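Local coordinates for Serine/threonine-protein kinase pelle (PDB 1D2Z) that acts, as a Toll-pathway kinase, in establishing embryonic dorsoventral polarity, being recruited to the plasma membrane by Tube, which its death domain binds, at residues L24-D29 with S60-L66; F81-K85 with L104-I108; L31-Q35 with I51-K55. All coordinates share one frame. Residue numbers count along the deposited sequence, not the author numbering.

Interaction 1: L24-D29 with S60-L66; sequences LCAHLD and SASNEFL
In the six-helix bundle of this death domain, helix 18-31 and helix 61-73 meet where the second one starts, and polar groups close the joint. The short axes of 24-29 and 61-66 approach to 8.4 Å with a signed crossing angle of 119°; Cys25 and Ser62 are nearest, their CA atoms 5.4 Å apart. Both segments have helical phi/psi except Ser60, the N-cap, whose psi of 122° precedes the first turn. Ser60 (t rotamer) accepts a capping bond from Asn63 N to its OG at 3.0 Å, and the same OG donates to Asp29 OD2 at 2.6 Å. Asp29 (m) swings its carboxylate to the helix start, where OD1 takes a second first-turn amide, Ser62 N, at 3.0 Å. Ser62 OG, in the p rotamer, lies 2.9 Å from Asp29 OD1 and 3.1 Å from Cys25 O; its one proton may go to either. Cys25 O also accepts the helical bond from Asp29 N, at 2.8 Å. Asn63 turns its OD1 to Arg21 NE of helix 18-31, a further polar tie between the two helices. Leu28 CB packs against Ser62 CB at 3.6 Å, and beyond it the contact becomes apolar, with Leu24 CD2 4.4 Å from Leu66 CD1; helices 77-86 and 90-95 also pack on Leu24. Cys25, an m rotamer pointing toward helix 61-73, links both zones, with SG 3.5 Å from Asn63 CA and 3.7 Å from Leu66 CD1.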
loop_
_atom_site.group_PDB
_atom_site.type_symbol
_atom_site.label_atom_id
_atom_site.label_comp_id
_atom_site.label_asym_id
_atom_site.label_seq_id
_atom_site.Cartn_x
_atom_site.Cartn_y
_atom_site.Cartn_z
ATOM N N LEU A 24 -17.372 -11.720 8.183
ATOM C CA LEU A 24 -16.672 -10.760 9.020
ATOM C C LEU A 24 -17.208 -9.343 8.855
ATOM O O LEU A 24 -17.575 -8.698 9.844
ATOM C CB LEU A 24 -15.171 -10.799 8.731
ATOM C CG LEU A 24 -14.273 -9.901 9.587
ATOM C CD1 LEU A 24 -14.395 -10.248 11.077
ATOM C CD2 LEU A 24 -12.837 -10.050 9.109
ATOM N N CYS A 25 -17.291 -8.879 7.609
ATOM C CA CYS A 25 -17.771 -7.530 7.348
ATOM C C CYS A 25 -19.222 -7.323 7.750
ATOM O O CYS A 25 -19.562 -6.282 8.317
ATOM C CB CYS A 25 -17.511 -7.121 5.896
ATOM S SG CYS A 25 -15.745 -6.994 5.551
ATOM N N ALA A 26 -20.074 -8.314 7.493
ATOM C CA ALA A 26 -21.480 -8.211 7.885
ATOM C C ALA A 26 -21.560 -8.052 9.416
ATOM O O ALA A 26 -22.325 -7.237 9.927
ATOM C CB ALA A 26 -22.263 -9.458 7.433
ATOM N N HIS A 27 -20.730 -8.805 10.130
ATOM C CA HIS A 27 -20.688 -8.762 11.589
ATOM C C HIS A 27 -20.194 -7.404 12.106
ATOM O O HIS A 27 -20.825 -6.797 12.966
ATOM C CB HIS A 27 -19.799 -9.890 12.117
ATOM C CG HIS A 27 -19.470 -9.774 13.570
ATOM N ND1 HIS A 27 -20.429 -9.831 14.561
ATOM C CD2 HIS A 27 -18.286 -9.592 14.202
ATOM C CE1 HIS A 27 -19.849 -9.692 15.740
ATOM N NE2 HIS A 27 -18.548 -9.545 15.551
ATOM N N LEU A 28 -19.074 -6.932 11.565
ATOM C CA LEU A 28 -18.497 -5.650 11.968
ATOM C C LEU A 28 -19.417 -4.473 11.618
ATOM O O LEU A 28 -19.467 -3.476 12.342
ATOM C CB LEU A 28 -17.117 -5.477 11.325
ATOM C CG LEU A 28 -16.052 -6.513 11.707
ATOM C CD1 LEU A 28 -14.824 -6.316 10.823
ATOM C CD2 LEU A 28 -15.677 -6.390 13.187
ATOM N N ASP A 29 -20.155 -4.595 10.519
ATOM C CA ASP A 29 -21.073 -3.535 10.110
ATOM C C ASP A 29 -22.266 -3.464 11.048
ATOM O O ASP A 29 -22.744 -2.377 11.360
ATOM C CB ASP A 29 -21.558 -3.741 8.675
ATOM C CG ASP A 29 -20.471 -3.503 7.650
ATOM O OD1 ASP A 29 -19.402 -2.962 8.005
ATOM O OD2 ASP A 29 -20.688 -3.860 6.479
ATOM N N SER A 60 -20.503 -1.676 2.395
ATOM C CA SER A 60 -19.963 -2.100 3.678
ATOM C C SER A 60 -18.823 -1.208 4.157
ATOM O O SER A 60 -17.797 -1.065 3.482
ATOM C CB SER A 60 -19.485 -3.548 3.599
ATOM O OG SER A 60 -18.739 -3.892 4.755
ATOM N N ALA A 61 -19.004 -0.633 5.340
ATOM C CA ALA A 61 -17.997 0.242 5.925
ATOM C C ALA A 61 -16.755 -0.539 6.337
ATOM O O ALA A 61 -15.629 -0.107 6.092
ATOM C CB ALA A 61 -18.580 0.989 7.123
ATOM N N SER A 62 -16.957 -1.722 6.912
ATOM C CA SER A 62 -15.826 -2.522 7.360
ATOM C C SER A 62 -15.049 -3.093 6.183
ATOM O O SER A 62 -13.830 -3.212 6.254
ATOM C CB SER A 62 -16.279 -3.635 8.304
ATOM O OG SER A 62 -17.077 -4.573 7.610
ATOM N N ASN A 63 -15.745 -3.440 5.103
ATOM C CA ASN A 63 -15.056 -3.966 3.921
ATOM C C ASN A 63 -14.125 -2.888 3.361
ATOM O O ASN A 63 -13.013 -3.180 2.917
ATOM C CB ASN A 63 -16.050 -4.394 2.841
ATOM C CG ASN A 63 -15.357 -4.927 1.602
ATOM O OD1 ASN A 63 -14.589 -5.890 1.674
ATOM N ND2 ASN A 63 -15.603 -4.288 0.462
ATOM N N GLU A 64 -14.596 -1.643 3.381
ATOM C CA GLU A 64 -13.804 -0.521 2.890
ATOM C C GLU A 64 -12.592 -0.334 3.800
ATOM O O GLU A 64 -11.500 -0.025 3.332
ATOM C CB GLU A 64 -14.649 0.754 2.827
ATOM C CG GLU A 64 -13.965 1.900 2.074
ATOM C CD GLU A 64 -13.577 1.523 0.647
ATOM O OE1 GLU A 64 -14.301 0.736 0.003
ATOM O OE2 GLU A 64 -12.533 2.007 0.173
ATOM N N PHE A 65 -12.795 -0.507 5.104
ATOM C CA PHE A 65 -11.688 -0.398 6.052
ATOM C C PHE A 65 -10.643 -1.467 5.691
ATOM O O PHE A 65 -9.440 -1.180 5.660
ATOM C CB PHE A 65 -12.165 -0.589 7.500
ATOM C CG PHE A 65 -11.042 -0.757 8.489
ATOM C CD1 PHE A 65 -10.340 0.345 8.962
ATOM C CD2 PHE A 65 -10.652 -2.029 8.907
ATOM C CE1 PHE A 65 -9.256 0.185 9.833
ATOM C CE2 PHE A 65 -9.576 -2.201 9.774
ATOM C CZ PHE A 65 -8.872 -1.088 10.239
ATOM N N LEU A 66 -11.096 -2.695 5.422
ATOM C CA LEU A 66 -10.161 -3.760 5.053
ATOM C C LEU A 66 -9.465 -3.437 3.731
ATOM O O LEU A 66 -8.292 -3.747 3.561
ATOM C CB LEU A 66 -10.866 -5.114 4.941
ATOM C CG LEU A 66 -11.414 -5.743 6.227
ATOM C CD1 LEU A 66 -12.036 -7.105 5.903
ATOM C CD2 LEU A 66 -10.298 -5.901 7.247
#

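Interaction 2: F81-K85 with L104-I108; sequences FALFK and LHKYI
An apolar surface contact joins helix 77-86 of the death-domain bundle to the C-terminal end of this death-domain construct, beyond helix 90-95. Residues 81-85 are regular helix; residues 105-107 take helical backbone angles but lack the regular helical hydrogen bonding, although Tyr107 N donates to Leu104 O at 3.2 Å. The CA atoms of Phe81 and Leu104 are 9.1 Å apart, those of Lys85 and Tyr107 7.4 Å. Phe81 (t, chi2 81°) spans the wider gap and meets the tail with its ring edge: CE2 lies 3.8 Å from Leu104 CB, and CZ is 3.7 Å from Ile108 CG1 and 3.6 Å from Leu104 O. Phe81 also packs on Met93 of helix 90-95. The same helix 77-86 faces the Tube death domain, where Leu149 of Tube packs on Phe81 and Glu150 of Tube on Lys85. One turn after Phe81, the Lys85 chain extends (t, t, t, then m) across the Tyr107 ring, forming a CH-pi contact with CE 4.0 Å from the centroid and 3.6 Å from Tyr107 CG.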
loop_
_atom_site.group_PDB
_atom_site.type_symbol
_atom_site.label_atom_id
_atom_site.label_comp_id
_atom_site.label_asym_id
_atom_site.label_seq_id
_atom_site.Cartn_x
_atom_site.Cartn_y
_atom_site.Cartn_z
ATOM N N PHE A 81 -6.287 -10.066 13.488
ATOM C CA PHE A 81 -6.684 -10.806 14.686
ATOM C C PHE A 81 -6.262 -9.998 15.929
ATOM O O PHE A 81 -7.061 -9.788 16.845
ATOM C CB PHE A 81 -6.003 -12.181 14.667
ATOM C CG PHE A 81 -6.479 -13.128 15.739
ATOM C CD1 PHE A 81 -7.665 -13.848 15.581
ATOM C CD2 PHE A 81 -5.718 -13.336 16.889
ATOM C CE1 PHE A 81 -8.084 -14.765 16.553
ATOM C CE2 PHE A 81 -6.128 -14.252 17.868
ATOM C CZ PHE A 81 -7.313 -14.967 17.696
ATOM N N ALA A 82 -5.024 -9.499 15.919
ATOM C CA ALA A 82 -4.491 -8.701 17.025
ATOM C C ALA A 82 -5.267 -7.398 17.228
ATOM O O ALA A 82 -5.466 -6.958 18.367
ATOM C CB ALA A 82 -3.006 -8.402 16.800
ATOM N N LEU A 83 -5.703 -6.780 16.130
ATOM C CA LEU A 83 -6.477 -5.544 16.210
ATOM C C LEU A 83 -7.807 -5.832 16.892
ATOM O O LEU A 83 -8.247 -5.076 17.760
ATOM C CB LEU A 83 -6.724 -4.955 14.821
ATOM C CG LEU A 83 -7.676 -3.751 14.733
ATOM C CD1 LEU A 83 -7.144 -2.566 15.542
ATOM C CD2 LEU A 83 -7.877 -3.351 13.275
ATOM N N PHE A 84 -8.459 -6.912 16.471
ATOM C CA PHE A 84 -9.733 -7.305 17.062
ATOM C C PHE A 84 -9.514 -7.562 18.554
ATOM O O PHE A 84 -10.309 -7.131 19.393
ATOM C CB PHE A 84 -10.268 -8.577 16.390
ATOM C CG PHE A 84 -10.705 -8.384 14.963
ATOM C CD1 PHE A 84 -11.133 -7.138 14.509
ATOM C CD2 PHE A 84 -10.729 -9.466 14.082
ATOM C CE1 PHE A 84 -11.586 -6.974 13.195
ATOM C CE2 PHE A 84 -11.179 -9.314 12.771
ATOM C CZ PHE A 84 -11.609 -8.066 12.325
ATOM N N LYS A 85 -8.408 -8.230 18.873
ATOM C CA LYS A 85 -8.072 -8.552 20.258
ATOM C C LYS A 85 -7.929 -7.285 21.098
ATOM O O LYS A 85 -8.449 -7.215 22.215
ATOM C CB LYS A 85 -6.781 -9.375 20.322
ATOM C CG LYS A 85 -6.392 -9.821 21.729
ATOM C CD LYS A 85 -5.093 -10.611 21.722
ATOM C CE LYS A 85 -4.694 -11.067 23.130
ATOM N NZ LYS A 85 -4.337 -9.940 24.043
ATOM N N LEU A 104 -3.168 -19.346 18.950
ATOM C CA LEU A 104 -3.716 -18.033 19.293
ATOM C C LEU A 104 -5.191 -18.094 19.693
ATOM O O LEU A 104 -5.760 -17.102 20.149
ATOM C CB LEU A 104 -3.524 -17.058 18.127
ATOM C CG LEU A 104 -2.073 -16.835 17.684
ATOM C CD1 LEU A 104 -2.032 -15.886 16.504
ATOM C CD2 LEU A 104 -1.243 -16.285 18.836
ATOM N N HIS A 105 -5.793 -19.274 19.560
ATOM C CA HIS A 105 -7.200 -19.463 19.894
ATOM C C HIS A 105 -7.528 -19.281 21.376
ATOM O O HIS A 105 -8.699 -19.182 21.749
ATOM C CB HIS A 105 -7.686 -20.825 19.389
ATOM C CG HIS A 105 -7.673 -20.951 17.896
ATOM N ND1 HIS A 105 -8.114 -22.081 17.240
ATOM C CD2 HIS A 105 -7.271 -20.090 16.932
ATOM C CE1 HIS A 105 -7.985 -21.909 15.936
ATOM N NE2 HIS A 105 -7.475 -20.709 15.722
ATOM N N LYS A 106 -6.491 -19.212 22.209
ATOM C CA LYS A 106 -6.650 -19.021 23.651
ATOM C C LYS A 106 -7.217 -17.641 23.976
ATOM O O LYS A 106 -7.964 -17.474 24.941
ATOM C CB LYS A 106 -5.298 -19.171 24.358
ATOM C CG LYS A 106 -4.727 -20.570 24.316
ATOM C CD LYS A 106 -3.310 -20.624 24.870
ATOM C CE LYS A 106 -2.755 -22.045 24.806
ATOM N NZ LYS A 106 -1.364 -22.143 25.335
ATOM N N TYR A 107 -6.862 -16.658 23.153
ATOM C CA TYR A 107 -7.298 -15.279 23.347
ATOM C C TYR A 107 -8.742 -15.006 22.931
ATOM O O TYR A 107 -9.291 -13.949 23.246
ATOM C CB TYR A 107 -6.366 -14.330 22.595
ATOM C CG TYR A 107 -4.895 -14.606 22.815
ATOM C CD1 TYR A 107 -4.354 -14.650 24.102
ATOM C CD2 TYR A 107 -4.042 -14.818 21.732
ATOM C CE1 TYR A 107 -2.993 -14.898 24.301
ATOM C CE2 TYR A 107 -2.687 -15.066 21.919
ATOM C CZ TYR A 107 -2.166 -15.104 23.203
ATOM O OH TYR A 107 -0.820 -15.339 23.379
ATOM N N ILE A 108 -9.349 -15.950 22.217
ATOM C CA ILE A 108 -10.726 -15.793 21.759
ATOM C C ILE A 108 -11.726 -15.972 22.905
ATOM O O ILE A 108 -12.614 -15.103 23.051
ATOM C CB ILE A 108 -11.049 -16.789 20.627
ATOM C CG1 ILE A 108 -10.049 -16.618 19.483
ATOM C CG2 ILE A 108 -12.471 -16.576 20.122
ATOM C CD1 ILE A 108 -10.173 -17.657 18.401
ATOM O OXT ILE A 108 -11.612 -16.976 23.643
#

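Interaction 3: L31-Q35 with I51-K55; sequences LDVWQ and ISSQK
Trp34, in the first turn of helix 34-40, lays its indole against helix 45-56 at the surface of the death-domain bundle. The chain reaches it through a sharp change of direction: Asp32 leaves helical geometry with positive phi (58/56), Val33 takes the N-cap position, and helix resumes at Trp34. Segment 51-55 is helical throughout. Trp34 and Ile51 are the nearest residues by backbone, their CA atoms 8.1 Å apart, a gap that the indole fills. Trp34 adopts chi1 73° (p) and chi2 -95°, which carries its CE3 to 3.4 Å from Ile51 CG2 and its CH2 to 3.7 Å from Ser52 CB. Ser52, in the t rotamer, directs its hydroxyl to Gln56, one turn on. Ala61 of helix 61-73 and Val48 of helix 45-56 also pack on the Trp34 side chain. Lys55 points toward segment 31-35 with all four chi angles near t, so the extended chain passes the indole, CD 3.8 Å from Trp34 NE1, and brings NZ to a long salt bridge with Asp32 OD1 at 3.7 Å. Asp32 (t) turns its carboxylate to meet it. A water accepts from Lys55 NZ at 2.7 Å and, weakly, from Trp34 NE1 at 3.3 Å. Packing of the indole thus dominates. The long Asp32-Lys55 salt bridge adds a modest electrostatic term, and the water, held well by Lys55 NZ, gives Trp34 NE1 a weak partner.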
loop_
_atom_site.group_PDB
_atom_site.type_symbol
_atom_site.label_atom_id
_atom_site.label_comp_id
_atom_site.label_asym_id
_atom_site.label_seq_id
_atom_site.Cartn_x
_atom_site.Cartn_y
_atom_site.Cartn_z
ATOM N N LEU A 31 -22.241 -4.289 14.149
ATOM C CA LEU A 31 -21.729 -3.709 15.387
ATOM C C LEU A 31 -21.417 -2.226 15.206
ATOM O O LEU A 31 -21.290 -1.490 16.189
ATOM C CB LEU A 31 -20.446 -4.414 15.830
ATOM C CG LEU A 31 -20.520 -5.818 16.422
ATOM C CD1 LEU A 31 -19.120 -6.211 16.886
ATOM C CD2 LEU A 31 -21.511 -5.854 17.582
ATOM N N ASP A 32 -21.230 -1.815 13.952
ATOM C CA ASP A 32 -20.908 -0.431 13.605
ATOM C C ASP A 32 -19.624 0.035 14.312
ATOM O O ASP A 32 -19.624 1.030 15.044
ATOM C CB ASP A 32 -22.090 0.491 13.948
ATOM C CG ASP A 32 -22.019 1.840 13.239
ATOM O OD1 ASP A 32 -21.318 1.954 12.206
ATOM O OD2 ASP A 32 -22.688 2.789 13.711
ATOM N N VAL A 33 -18.541 -0.708 14.098
ATOM C CA VAL A 33 -17.247 -0.389 14.701
ATOM C C VAL A 33 -16.192 0.111 13.709
ATOM O O VAL A 33 -15.015 0.183 14.059
ATOM C CB VAL A 33 -16.639 -1.610 15.440
ATOM C CG1 VAL A 33 -17.404 -1.895 16.728
ATOM C CG2 VAL A 33 -16.638 -2.844 14.524
ATOM N N TRP A 34 -16.593 0.471 12.492
ATOM C CA TRP A 34 -15.607 0.932 11.510
ATOM C C TRP A 34 -14.800 2.146 11.986
ATOM O O TRP A 34 -13.580 2.184 11.817
ATOM C CB TRP A 34 -16.243 1.197 10.141
ATOM C CG TRP A 34 -17.099 2.430 10.055
ATOM C CD1 TRP A 34 -18.452 2.501 10.208
ATOM C CD2 TRP A 34 -16.651 3.766 9.785
ATOM N NE1 TRP A 34 -18.877 3.801 10.052
ATOM C CE2 TRP A 34 -17.793 4.598 9.793
ATOM C CE3 TRP A 34 -15.398 4.342 9.540
ATOM C CZ2 TRP A 34 -17.719 5.980 9.565
ATOM C CZ3 TRP A 34 -15.321 5.719 9.312
ATOM C CH2 TRP A 34 -16.478 6.519 9.326
ATOM N N GLN A 35 -15.472 3.106 12.617
ATOM C CA GLN A 35 -14.806 4.310 13.122
ATOM C C GLN A 35 -13.813 3.943 14.219
ATOM O O GLN A 35 -12.715 4.500 14.290
ATOM C CB GLN A 35 -15.845 5.334 13.617
ATOM C CG GLN A 35 -15.274 6.624 14.207
ATOM C CD GLN A 35 -14.453 7.449 13.212
ATOM O OE1 GLN A 35 -14.961 8.388 12.599
ATOM N NE2 GLN A 35 -13.169 7.120 13.082
ATOM N N ILE A 51 -14.152 5.786 3.783
ATOM C CA ILE A 51 -14.971 4.740 4.399
ATOM C C ILE A 51 -16.379 5.275 4.652
ATOM O O ILE A 51 -17.368 4.647 4.265
ATOM C CB ILE A 51 -14.390 4.252 5.751
ATOM C CG1 ILE A 51 -12.974 3.694 5.558
ATOM C CG2 ILE A 51 -15.304 3.179 6.345
ATOM C CD1 ILE A 51 -12.218 3.458 6.849
ATOM N N SER A 52 -16.457 6.428 5.313
ATOM C CA SER A 52 -17.736 7.066 5.618
ATOM C C SER A 52 -18.527 7.242 4.330
ATOM O O SER A 52 -19.713 6.922 4.275
ATOM C CB SER A 52 -17.513 8.434 6.275
ATOM O OG SER A 52 -18.732 9.146 6.401
ATOM N N SER A 53 -17.836 7.703 3.291
ATOM C CA SER A 53 -18.428 7.937 1.981
ATOM C C SER A 53 -19.025 6.667 1.388
ATOM O O SER A 53 -20.162 6.674 0.915
ATOM C CB SER A 53 -17.376 8.510 1.027
ATOM O OG SER A 53 -17.879 8.610 -0.293
ATOM N N GLN A 54 -18.253 5.584 1.402
ATOM C CA GLN A 54 -18.721 4.308 0.867
ATOM C C GLN A 54 -19.951 3.823 1.611
ATOM O O GLN A 54 -20.880 3.301 0.997
ATOM C CB GLN A 54 -17.619 3.247 0.938
ATOM C CG GLN A 54 -16.487 3.470 -0.041
ATOM C CD GLN A 54 -16.936 3.356 -1.483
ATOM O OE1 GLN A 54 -16.908 4.328 -2.234
ATOM N NE2 GLN A 54 -17.360 2.165 -1.875
ATOM N N LYS A 55 -19.965 4.028 2.927
ATOM C CA LYS A 55 -21.087 3.611 3.757
ATOM C C LYS A 55 -22.366 4.354 3.378
ATOM O O LYS A 55 -23.431 3.746 3.266
ATOM C CB LYS A 55 -20.784 3.827 5.242
ATOM C CG LYS A 55 -21.896 3.328 6.152
ATOM C CD LYS A 55 -21.769 3.849 7.570
ATOM C CE LYS A 55 -22.953 3.385 8.407
ATOM N NZ LYS A 55 -23.005 4.056 9.736
HETATM O O HOH W 1 -21.363 5.615 11.292
#

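In the fold
Interaction 1 is the buried contact of the three; interactions 2 and 3 lie at the surface, on opposite sides of the chain's centre and without touching. Interaction 3 is nested in the loop that interaction 1 closes, and the two share a neighbourhood: Ala61 CB lies 3.4 Å from Trp34 CD1, so the start of helix 61-73 serves both. Interaction 2 follows in sequence and meets interaction 1 through Phe84, whose CZ is 3.8 Å from Leu24 CD1. Direct hydrogen bonds cross only the buried joint. The surface contacts depend on aromatic side chains, each with a lysine laid alongside: Lys85 over the ring face in interaction 2, the fully extended Lys55 along the indole in interaction 3.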